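Local coordinates for glycosyl transferase, group 1 family protein (Staphylococcus aureus, PDB 4WAC) that is TarM, a group 1 glycosyltransferase of the GT-B class, and carries a long antiparallel sheet inserted between strands of its first parallel-sheet domain, at residues K91-H96 against N154-K159; Y181-I186 against K195-V200; V311-A316 against K474-I479; V344-V349 against K376-N381. All coordinates share one frame; numbering follows the deposited sequence.

Following the chain, interaction 1 closes first, over 57 residues made mostly of antiparallel strands, and sets helix 91-101 against strand 155-162. Interaction 2 then closes a short hairpin further along the same sheet, its centre about 17 Å from that of interaction 1. The two are in series, and both touch the second subunit. Interaction 3 bridges 157 residues, from the loop after strand 304-306 to helix 465-482. Interaction 4 is nested inside that span and packs helix 338-351 against the connection from helix 367-375 to strand 382-386. Interactions 3 and 4, centres about 31 Å apart, belong to the second parallel-sheet domain, on the opposite side of the chain's centre from 1 and 2.

Interaction 1. Residues K91-H96 against N154-K159; sequences KLLYKH and NKVHMK
The hydroxyl of Y94, at the end of a side chain reaching out from a helix, takes a backbone N-H from a strand: V156 N donates to Y94 OH over 2.9 Å, with an N-H...O angle of 160°. The helix is thus tied to the sheet through a main-chain donor, and one phenol oxygen serves as the acceptor. The Y94 bond to CB does not itself aim at the strand; CG, set beside the backbone N (chi1 -71°), swings the ring round so that its hydroxyl end comes nearer to residues 155 and 156. There the CA of K155 borders the ring, close to level with it, 3.3 Å from Y94 OH. V156 approaches obliquely, its CG2 3.8 Å from Y94 CE1, and the valine and tyrosine side chains pass each other running opposite ways. The strand's N-H and a methyl of the same valine thus both meet the far half of the phenol. One position back on the helix, L93 adds a looser apolar touch, CD2 standing 4.3 Å from V156 CB. The helix and strand segments run at right angles, with 10.2 Å between their axes, so the long tyrosine spans most of the gap and only 173 Å² is buried in all. Just beyond V156, H157 and M158 both face S150, forming a classic beta bulge. V156 also packs on F151 of strand 144-152 and joins L93 on Y174 of strand 168-174, while T121 of the second subunit lies against L93. Helix 91-101 is therefore wedged between the antiparallel sheet of its own chain and the neighbouring subunit.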
# COMPACT_ATOMS: atom_id res chain seq x y z
N LYS A 91 -14.44 -10.46 -34.14
CA LYS A 91 -15.39 -9.35 -33.88
C LYS A 91 -15.70 -9.13 -32.37
O LYS A 91 -15.86 -7.99 -31.91
CB LYS A 91 -16.72 -9.59 -34.60
CG LYS A 91 -16.62 -9.76 -36.10
CD LYS A 91 -16.38 -8.44 -36.81
CE LYS A 91 -16.26 -8.62 -38.32
NZ LYS A 91 -17.52 -9.14 -38.93
N LEU A 92 -15.78 -10.21 -31.59
CA LEU A 92 -16.13 -10.11 -30.17
C LEU A 92 -15.17 -9.25 -29.39
O LEU A 92 -15.54 -8.62 -28.40
CB LEU A 92 -16.20 -11.49 -29.52
CG LEU A 92 -17.29 -12.37 -30.14
CD1 LEU A 92 -17.31 -13.76 -29.52
CD2 LEU A 92 -18.67 -11.68 -30.01
N LEU A 93 -13.92 -9.20 -29.83
CA LEU A 93 -13.00 -8.33 -29.12
C LEU A 93 -13.45 -6.92 -29.32
O LEU A 93 -13.45 -6.13 -28.37
CB LEU A 93 -11.56 -8.52 -29.60
CG LEU A 93 -10.56 -7.68 -28.82
CD1 LEU A 93 -10.71 -7.98 -27.34
CD2 LEU A 93 -9.15 -8.02 -29.30
N TYR A 94 -13.91 -6.59 -30.53
CA TYR A 94 -14.22 -5.19 -30.81
C TYR A 94 -15.55 -4.88 -30.18
O TYR A 94 -15.80 -3.75 -29.76
CB TYR A 94 -14.20 -4.88 -32.34
CG TYR A 94 -12.77 -4.93 -32.81
CD1 TYR A 94 -11.96 -3.80 -32.69
CD2 TYR A 94 -12.20 -6.12 -33.28
CE1 TYR A 94 -10.60 -3.85 -33.05
CE2 TYR A 94 -10.84 -6.18 -33.67
CZ TYR A 94 -10.06 -5.03 -33.56
OH TYR A 94 -8.73 -5.06 -33.94
N LYS A 95 -16.40 -5.90 -30.09
CA LYS A 95 -17.69 -5.72 -29.45
C LYS A 95 -17.50 -5.49 -27.97
O LYS A 95 -18.14 -4.64 -27.36
CB LYS A 95 -18.55 -6.92 -29.65
CG LYS A 95 -19.94 -6.72 -29.16
CD LYS A 95 -20.69 -8.02 -29.23
CE LYS A 95 -22.13 -7.82 -28.90
NZ LYS A 95 -22.80 -9.14 -29.06
N HIS A 96 -16.59 -6.24 -27.39
CA HIS A 96 -16.28 -6.06 -25.98
C HIS A 96 -15.87 -4.61 -25.70
O HIS A 96 -16.42 -3.97 -24.81
CB HIS A 96 -15.20 -7.05 -25.59
CG HIS A 96 -14.59 -6.80 -24.26
ND1 HIS A 96 -15.21 -7.12 -23.07
CD2 HIS A 96 -13.37 -6.29 -23.92
CE1 HIS A 96 -14.41 -6.81 -22.06
NE2 HIS A 96 -13.29 -6.31 -22.55
N ASN A 154 -6.05 0.97 -36.51
CA ASN A 154 -7.35 0.53 -35.99
C ASN A 154 -7.49 -0.94 -35.64
O ASN A 154 -8.60 -1.43 -35.47
CB ASN A 154 -8.46 0.90 -36.96
CG ASN A 154 -8.62 2.40 -37.06
OD1 ASN A 154 -9.03 3.03 -36.09
ND2 ASN A 154 -8.28 2.97 -38.23
N LYS A 155 -6.37 -1.65 -35.52
CA LYS A 155 -6.42 -3.04 -35.09
C LYS A 155 -5.69 -3.20 -33.76
O LYS A 155 -4.63 -2.62 -33.56
CB LYS A 155 -5.82 -3.92 -36.17
CG LYS A 155 -6.62 -3.84 -37.45
CD LYS A 155 -5.93 -4.51 -38.61
CE LYS A 155 -5.74 -5.99 -38.40
NZ LYS A 155 -4.83 -6.59 -39.45
N VAL A 156 -6.31 -3.91 -32.80
CA VAL A 156 -5.67 -4.15 -31.52
C VAL A 156 -4.47 -5.06 -31.68
O VAL A 156 -4.57 -6.07 -32.36
CB VAL A 156 -6.64 -4.80 -30.50
CG1 VAL A 156 -5.96 -4.91 -29.15
CG2 VAL A 156 -7.88 -3.95 -30.33
N HIS A 157 -3.33 -4.75 -31.07
CA HIS A 157 -2.24 -5.73 -31.08
C HIS A 157 -1.85 -6.11 -29.66
O HIS A 157 -1.30 -7.19 -29.44
CB HIS A 157 -1.02 -5.21 -31.86
CG HIS A 157 -0.39 -3.99 -31.25
ND1 HIS A 157 0.61 -4.06 -30.31
CD2 HIS A 157 -0.64 -2.67 -31.45
CE1 HIS A 157 0.95 -2.82 -29.95
NE2 HIS A 157 0.21 -1.97 -30.63
N MET A 158 -2.21 -5.28 -28.69
CA MET A 158 -1.79 -5.50 -27.31
C MET A 158 -2.85 -5.01 -26.33
O MET A 158 -3.53 -4.01 -26.59
CB MET A 158 -0.46 -4.77 -27.01
CG MET A 158 0.09 -5.02 -25.55
SD MET A 158 1.81 -4.38 -25.34
CE MET A 158 1.64 -2.66 -25.82
N LYS A 159 -2.96 -5.73 -25.21
CA LYS A 159 -3.74 -5.30 -24.05
C LYS A 159 -2.88 -5.39 -22.82
O LYS A 159 -2.26 -6.44 -22.57
CB LYS A 159 -5.00 -6.14 -23.84
CG LYS A 159 -5.78 -5.70 -22.59
CD LYS A 159 -7.12 -6.45 -22.41
CE LYS A 159 -6.97 -7.87 -21.80
NZ LYS A 159 -6.68 -7.88 -20.31

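Interaction 2. Residues Y181-I186 against K195-V200; sequences YISRNI and KTYVLV
The beta hairpin of strands 180-186 and 193-198 is zipped here by backbone bonds. S183 and Y197 form an antiparallel hydrogen-bonded pair, with S183 N to Y197 O at 2.9 Å and Y197 N to S183 O at 2.6 Å. Toward the turn, N185 N donates to K195 O over 2.9 Å. At the other end, an inverse gamma turn centred on V198 bends the chain, and V200 N still reaches Y181 O, at 3.2 Å. Side chains of the hydrogen-bonded pair share one face: S183 OG lies at the edge of the Y197 ring and is itself bonded to Y170. K195 coils back, with chi1 to chi4 all between -59° and -69°, which carries K195 NZ to Y197 OH (2.9 Å), while E204 pairs with the same ammonium. A water links Y197 OH to N185 ND2; OD1 of the same amide is bonded to N143 of the second subunit. On the other face R184, bonded through NE to Q171, shares a water in its guanidinium plane with T196 OG1, which also bonds to G194. That face packs on helices 74-83 and 208-219, strand 168-174 flanks the hairpin, and F117 of the second subunit meets the Y197 ring.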
# COMPACT_ATOMS: atom_id res chain seq x y z
N TYR A 181 -2.83 -14.63 -28.65
CA TYR A 181 -2.04 -15.82 -28.96
C TYR A 181 -1.01 -16.03 -27.86
O TYR A 181 -0.64 -17.17 -27.59
CB TYR A 181 -1.35 -15.73 -30.35
CG TYR A 181 -0.41 -14.55 -30.53
CD1 TYR A 181 -0.88 -13.31 -31.01
CD2 TYR A 181 0.94 -14.67 -30.22
CE1 TYR A 181 0.00 -12.22 -31.16
CE2 TYR A 181 1.81 -13.61 -30.37
CZ TYR A 181 1.33 -12.39 -30.83
OH TYR A 181 2.20 -11.36 -30.95
N ILE A 182 -0.57 -14.94 -27.22
CA ILE A 182 0.29 -15.03 -26.02
C ILE A 182 -0.15 -14.07 -24.90
O ILE A 182 -0.50 -12.93 -25.16
CB ILE A 182 1.77 -14.77 -26.38
CG1 ILE A 182 2.40 -16.05 -26.97
CG2 ILE A 182 2.57 -14.27 -25.20
CD1 ILE A 182 3.81 -15.83 -27.52
N SER A 183 -0.13 -14.53 -23.65
CA SER A 183 -0.25 -13.62 -22.54
C SER A 183 0.87 -13.90 -21.56
O SER A 183 1.42 -15.01 -21.56
CB SER A 183 -1.60 -13.74 -21.85
OG SER A 183 -1.59 -14.94 -21.10
N ARG A 184 1.19 -12.91 -20.70
CA ARG A 184 2.29 -13.10 -19.75
C ARG A 184 2.24 -12.21 -18.52
O ARG A 184 1.72 -11.09 -18.55
CB ARG A 184 3.63 -12.91 -20.48
CG ARG A 184 3.85 -11.53 -21.03
CD ARG A 184 5.13 -11.53 -21.89
NE ARG A 184 5.55 -10.17 -22.18
CZ ARG A 184 6.71 -9.85 -22.75
NH1 ARG A 184 7.60 -10.79 -23.05
NH2 ARG A 184 6.99 -8.58 -22.98
N ASN A 185 2.80 -12.71 -17.43
CA ASN A 185 2.85 -11.94 -16.19
C ASN A 185 4.01 -10.97 -16.21
O ASN A 185 5.11 -11.33 -16.67
CB ASN A 185 2.96 -12.87 -14.97
CG ASN A 185 1.70 -13.69 -14.75
OD1 ASN A 185 0.61 -13.28 -15.19
ND2 ASN A 185 1.81 -14.82 -14.04
N ILE A 186 3.78 -9.77 -15.70
CA ILE A 186 4.84 -8.79 -15.46
C ILE A 186 5.01 -8.47 -13.97
O ILE A 186 4.03 -8.17 -13.29
CB ILE A 186 4.53 -7.46 -16.20
CG1 ILE A 186 4.25 -7.76 -17.66
CG2 ILE A 186 5.69 -6.47 -16.08
CD1 ILE A 186 5.42 -8.33 -18.34
N LYS A 195 5.79 -15.92 -15.80
CA LYS A 195 4.98 -16.94 -16.45
C LYS A 195 4.48 -16.41 -17.80
O LYS A 195 3.96 -15.31 -17.85
CB LYS A 195 3.78 -17.36 -15.58
CG LYS A 195 4.13 -18.16 -14.30
CD LYS A 195 4.77 -19.51 -14.63
CE LYS A 195 3.87 -20.40 -15.48
NZ LYS A 195 2.58 -20.70 -14.71
N THR A 196 4.72 -17.18 -18.86
CA THR A 196 4.28 -16.84 -20.21
C THR A 196 3.35 -17.91 -20.75
O THR A 196 3.72 -19.11 -20.79
CB THR A 196 5.48 -16.68 -21.17
OG1 THR A 196 6.33 -15.65 -20.68
CG2 THR A 196 5.03 -16.28 -22.55
N TYR A 197 2.17 -17.50 -21.21
CA TYR A 197 1.18 -18.47 -21.66
C TYR A 197 1.02 -18.38 -23.17
O TYR A 197 0.61 -17.35 -23.70
CB TYR A 197 -0.16 -18.25 -20.92
CG TYR A 197 0.01 -18.40 -19.43
CD1 TYR A 197 0.08 -19.68 -18.84
CD2 TYR A 197 0.10 -17.27 -18.60
CE1 TYR A 197 0.26 -19.82 -17.45
CE2 TYR A 197 0.25 -17.40 -17.24
CZ TYR A 197 0.35 -18.67 -16.66
OH TYR A 197 0.54 -18.79 -15.32
N VAL A 198 1.40 -19.46 -23.85
CA VAL A 198 1.24 -19.55 -25.29
C VAL A 198 -0.16 -20.13 -25.53
O VAL A 198 -0.37 -21.36 -25.58
CB VAL A 198 2.37 -20.36 -25.95
CG1 VAL A 198 2.20 -20.40 -27.47
CG2 VAL A 198 3.73 -19.69 -25.65
N LEU A 199 -1.13 -19.22 -25.57
CA LEU A 199 -2.54 -19.53 -25.73
C LEU A 199 -2.84 -20.30 -27.01
O LEU A 199 -3.60 -21.26 -27.00
CB LEU A 199 -3.38 -18.22 -25.68
CG LEU A 199 -3.16 -17.33 -24.45
CD1 LEU A 199 -3.77 -15.96 -24.60
CD2 LEU A 199 -3.69 -17.99 -23.17
N VAL A 200 -2.26 -19.86 -28.14
CA VAL A 200 -2.52 -20.52 -29.43
C VAL A 200 -2.10 -22.00 -29.40
O VAL A 200 -2.66 -22.83 -30.13
CB VAL A 200 -1.82 -19.78 -30.59
CG1 VAL A 200 -0.31 -19.68 -30.35
CG2 VAL A 200 -2.14 -20.42 -31.92
O HOH W 1 7.39 -13.66 -22.64
O HOH W 2 5.00 -14.91 -13.12
O HOH W 3 -0.25 -16.80 -13.74

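Interaction 3. Residues V311-A316 against K474-I479; sequences VKIHNA and KARENI
R476 reaches from its helix to the loop 311-316 with CG anti to the backbone N (chi1 167°) and the chain extended to NE. CB points toward the loop and launches the arm. CD is the first atom to touch, 4.0 Å from A316 CB. At the tip, NH1 donates to H314 O over 3.0 Å, with an N-H...O angle of 170°; the carbonyl oxygen lies only 7° out of the guanidinium plane, at its edge. A316 N sits over one face of the group, 3.6 Å from NH1, and NH2 rests 3.7 Å from I313 CG2, which approaches obliquely. NH1 also bonds to I419 O, so two carbonyls hold this nitrogen, which should limit rotation of the flat group. One turn further along the helix, the contact becomes apolar: I479 CG2 meets V311 CG1 at 4.0 Å, the two side chains crossing at about a right angle, and I313 CD1 at 4.2 Å. H314 NE2 is hydrogen-bonded to S420. Within the second parallel-sheet domain of the GT-B fold, the loop after strand 304-306 is thus packed against the late helix 465-482, and helix 412-419 backs both, with M418 against I479 and I419 against H314.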
# COMPACT_ATOMS: atom_id res chain seq x y z
N VAL A 311 35.28 -3.95 -41.22
CA VAL A 311 35.36 -2.50 -41.34
C VAL A 311 35.04 -2.05 -42.76
O VAL A 311 35.53 -2.61 -43.73
CB VAL A 311 36.74 -1.96 -40.93
CG1 VAL A 311 36.78 -0.45 -41.10
CG2 VAL A 311 37.03 -2.34 -39.48
N LYS A 312 34.19 -1.04 -42.85
CA LYS A 312 33.68 -0.55 -44.11
C LYS A 312 34.32 0.78 -44.43
O LYS A 312 34.30 1.69 -43.60
CB LYS A 312 32.16 -0.42 -44.06
CG LYS A 312 31.57 0.17 -45.33
CD LYS A 312 30.09 0.43 -45.17
CE LYS A 312 29.48 0.90 -46.47
NZ LYS A 312 28.01 1.07 -46.33
N ILE A 313 34.86 0.90 -45.64
CA ILE A 313 35.61 2.11 -46.01
C ILE A 313 34.75 3.07 -46.80
O ILE A 313 34.68 2.99 -48.03
CB ILE A 313 36.87 1.78 -46.82
CG1 ILE A 313 37.62 0.61 -46.20
CG2 ILE A 313 37.75 3.01 -46.91
CD1 ILE A 313 38.03 0.85 -44.77
N HIS A 314 34.10 4.00 -46.10
CA HIS A 314 33.35 5.06 -46.76
C HIS A 314 34.32 6.01 -47.46
O HIS A 314 35.52 6.04 -47.16
CB HIS A 314 32.44 5.79 -45.75
CG HIS A 314 33.15 6.42 -44.59
ND1 HIS A 314 33.23 5.82 -43.35
CD2 HIS A 314 33.75 7.63 -44.45
CE1 HIS A 314 33.88 6.61 -42.51
NE2 HIS A 314 34.20 7.72 -43.16
N ASN A 315 33.82 6.76 -48.44
CA ASN A 315 34.63 7.77 -49.11
C ASN A 315 35.02 8.91 -48.18
O ASN A 315 34.19 9.40 -47.40
CB ASN A 315 33.90 8.33 -50.33
CG ASN A 315 33.68 7.29 -51.41
OD1 ASN A 315 34.61 6.60 -51.82
ND2 ASN A 315 32.43 7.15 -51.85
N ALA A 316 36.28 9.33 -48.26
CA ALA A 316 36.79 10.43 -47.45
C ALA A 316 36.24 11.77 -47.95
O ALA A 316 35.83 11.88 -49.11
CB ALA A 316 38.31 10.44 -47.48
N LYS A 474 47.45 9.08 -43.63
CA LYS A 474 48.17 7.91 -43.14
C LYS A 474 47.25 7.13 -42.20
O LYS A 474 47.47 5.94 -41.96
CB LYS A 474 49.48 8.30 -42.44
CG LYS A 474 50.77 7.98 -43.21
CD LYS A 474 50.80 6.51 -43.58
CE LYS A 474 50.64 5.62 -42.34
NZ LYS A 474 50.12 4.27 -42.69
N ALA A 475 46.23 7.82 -41.68
CA ALA A 475 45.29 7.19 -40.77
C ALA A 475 44.24 6.38 -41.55
O ALA A 475 43.89 5.26 -41.18
CB ALA A 475 44.63 8.24 -39.86
N ARG A 476 43.75 6.96 -42.65
CA ARG A 476 42.84 6.28 -43.57
C ARG A 476 43.44 5.05 -44.23
O ARG A 476 42.82 3.99 -44.25
CB ARG A 476 42.36 7.26 -44.66
CG ARG A 476 41.65 6.60 -45.85
CD ARG A 476 41.13 7.59 -46.91
NE ARG A 476 40.48 6.88 -48.02
CZ ARG A 476 39.21 6.47 -48.03
NH1 ARG A 476 38.43 6.68 -46.99
NH2 ARG A 476 38.73 5.82 -49.08
N GLU A 477 44.64 5.18 -44.79
CA GLU A 477 45.25 4.10 -45.55
C GLU A 477 45.67 2.96 -44.63
O GLU A 477 45.67 1.78 -45.03
CB GLU A 477 46.44 4.63 -46.38
CG GLU A 477 47.82 4.48 -45.73
CD GLU A 477 48.94 5.13 -46.53
OE1 GLU A 477 48.79 6.31 -46.93
OE2 GLU A 477 49.97 4.47 -46.76
N ASN A 478 46.03 3.30 -43.39
CA ASN A 478 46.43 2.29 -42.43
C ASN A 478 45.30 1.32 -42.16
O ASN A 478 45.51 0.11 -42.14
CB ASN A 478 46.87 2.94 -41.12
CG ASN A 478 47.41 1.94 -40.15
OD1 ASN A 478 47.94 0.90 -40.55
ND2 ASN A 478 47.28 2.23 -38.87
N ILE A 479 44.11 1.88 -41.95
CA ILE A 479 42.87 1.11 -41.73
C ILE A 479 42.65 0.09 -42.85
O ILE A 479 42.39 -1.09 -42.59
CB ILE A 479 41.63 2.07 -41.60
CG1 ILE A 479 41.85 3.11 -40.51
CG2 ILE A 479 40.35 1.30 -41.30
CD1 ILE A 479 41.95 2.49 -39.13

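Interaction 4. Residues V344-V349 against K376-N381; sequences VAELVV and KNLERN
E346 lays its carboxylate along the aliphatic part of K376, with E346 OE1 3.2 Å from K376 CD and E346 OE2 3.2 Å from K376 CE, as the two side chains cross. The charges attract only at a distance: E346 OE2 and K376 NZ are 4.4 Å apart, beyond a salt bridge. Next to this pair, L378 CD1 presses on the helix backbone at E346 CA (3.7 Å), and its other methyl, CD2, stands 4.2 Å from V349 CG1. One turn on, V349 meets the amide of N381 from the opposite direction; N381 ND2 lies so near V349 CG2 that the exact valine rotation, with chi1 at 149°, is doubtful. The next shell holds several of these groups. K376 bends at its last two torsions, chi3 79° and chi4 81°, which turns NZ back to M372 O instead of on to the carboxylate. E346 OE1 makes a long, weak ion pair with K350, while E343 brings a second carboxylate close to OE2, an arrangement that could raise the proton affinity of one of them. N381 ND2 is hydrogen-bonded to V355 O and N353 O, which hold the amide in place. N377, with positive phi, is the C-prime residue of a Schellman motif that ends the preceding helix and sends the chain on to L378. This helix-to-loop contact lies within the second parallel-sheet domain of the GT-B fold: the segment runs from helix 367-375 to strand 382-386 alongside helix 338-351, whose V344, L347 and V348 pack against helix 451-461.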
# COMPACT_ATOMS: atom_id res chain seq x y z
N VAL A 344 40.60 18.83 -20.78
CA VAL A 344 41.73 19.06 -21.70
C VAL A 344 41.43 20.24 -22.63
O VAL A 344 42.36 20.95 -23.05
CB VAL A 344 42.05 17.85 -22.62
CG1 VAL A 344 43.41 18.07 -23.26
CG2 VAL A 344 42.02 16.52 -21.87
N ALA A 345 40.15 20.42 -22.97
CA ALA A 345 39.71 21.57 -23.77
C ALA A 345 39.86 22.85 -22.93
O ALA A 345 40.12 23.93 -23.49
CB ALA A 345 38.26 21.38 -24.27
N GLU A 346 39.72 22.72 -21.60
CA GLU A 346 40.07 23.79 -20.66
C GLU A 346 41.55 24.15 -20.91
O GLU A 346 41.87 25.30 -21.25
CB GLU A 346 39.84 23.39 -19.19
CG GLU A 346 40.22 24.48 -18.18
CD GLU A 346 39.44 24.40 -16.88
OE1 GLU A 346 38.91 25.45 -16.44
OE2 GLU A 346 39.34 23.30 -16.31
N LEU A 347 42.43 23.14 -20.79
CA LEU A 347 43.88 23.31 -20.99
C LEU A 347 44.33 23.86 -22.35
O LEU A 347 45.18 24.75 -22.41
CB LEU A 347 44.58 21.97 -20.74
CG LEU A 347 45.31 21.72 -19.42
CD1 LEU A 347 44.33 21.56 -18.28
CD2 LEU A 347 46.16 20.49 -19.58
N VAL A 348 43.80 23.30 -23.44
CA VAL A 348 44.13 23.76 -24.79
C VAL A 348 43.85 25.26 -25.03
O VAL A 348 44.66 25.97 -25.62
CB VAL A 348 43.35 22.92 -25.85
CG1 VAL A 348 43.43 23.56 -27.25
CG2 VAL A 348 43.84 21.46 -25.88
N VAL A 349 42.70 25.74 -24.53
CA VAL A 349 42.21 27.10 -24.78
C VAL A 349 42.78 28.18 -23.80
O VAL A 349 42.84 29.36 -24.16
CB VAL A 349 40.63 27.11 -24.78
CG1 VAL A 349 40.02 28.42 -24.27
CG2 VAL A 349 40.09 26.72 -26.16
N LYS A 376 33.26 26.76 -15.46
CA LYS A 376 34.59 27.23 -15.83
C LYS A 376 34.54 28.08 -17.11
O LYS A 376 35.56 28.26 -17.79
CB LYS A 376 35.54 26.04 -16.00
CG LYS A 376 35.08 25.06 -17.04
CD LYS A 376 36.15 24.00 -17.30
CE LYS A 376 36.20 22.90 -16.24
NZ LYS A 376 35.16 21.87 -16.46
N ASN A 377 33.34 28.57 -17.43
CA ASN A 377 33.07 29.55 -18.50
C ASN A 377 33.78 29.30 -19.84
O ASN A 377 34.68 30.05 -20.23
CB ASN A 377 33.39 30.97 -18.00
CG ASN A 377 32.41 31.46 -16.94
OD1 ASN A 377 31.29 31.88 -17.25
ND2 ASN A 377 32.83 31.40 -15.67
N LEU A 378 33.34 28.26 -20.54
CA LEU A 378 33.99 27.86 -21.79
C LEU A 378 33.05 27.56 -22.97
O LEU A 378 33.47 26.87 -23.91
CB LEU A 378 34.86 26.60 -21.57
CG LEU A 378 36.12 26.63 -20.71
CD1 LEU A 378 36.64 25.22 -20.57
CD2 LEU A 378 37.20 27.56 -21.30
N GLU A 379 31.81 28.03 -22.97
CA GLU A 379 30.97 27.67 -24.12
C GLU A 379 31.11 28.56 -25.38
O GLU A 379 30.28 28.49 -26.28
CB GLU A 379 29.48 27.55 -23.70
CG GLU A 379 28.76 26.68 -24.75
CD GLU A 379 27.52 25.98 -24.31
OE1 GLU A 379 27.07 26.14 -23.15
OE2 GLU A 379 26.98 25.25 -25.17
N ARG A 380 32.16 29.37 -25.47
CA ARG A 380 32.41 29.97 -26.78
C ARG A 380 33.61 29.27 -27.43
O ARG A 380 33.97 29.54 -28.60
CB ARG A 380 32.60 31.48 -26.72
CG ARG A 380 31.32 32.17 -27.25
CD ARG A 380 31.08 31.73 -28.72
NE ARG A 380 29.82 32.13 -29.36
CZ ARG A 380 28.61 31.60 -29.14
NH1 ARG A 380 27.56 32.05 -29.83
NH2 ARG A 380 28.44 30.61 -28.26
N ASN A 381 34.20 28.35 -26.67
CA ASN A 381 35.14 27.34 -27.17
C ASN A 381 34.51 25.94 -27.24
O ASN A 381 34.63 25.25 -28.25
CB ASN A 381 36.43 27.29 -26.33
CG ASN A 381 37.23 28.57 -26.41
OD1 ASN A 381 37.13 29.45 -25.56
ND2 ASN A 381 38.03 28.69 -27.47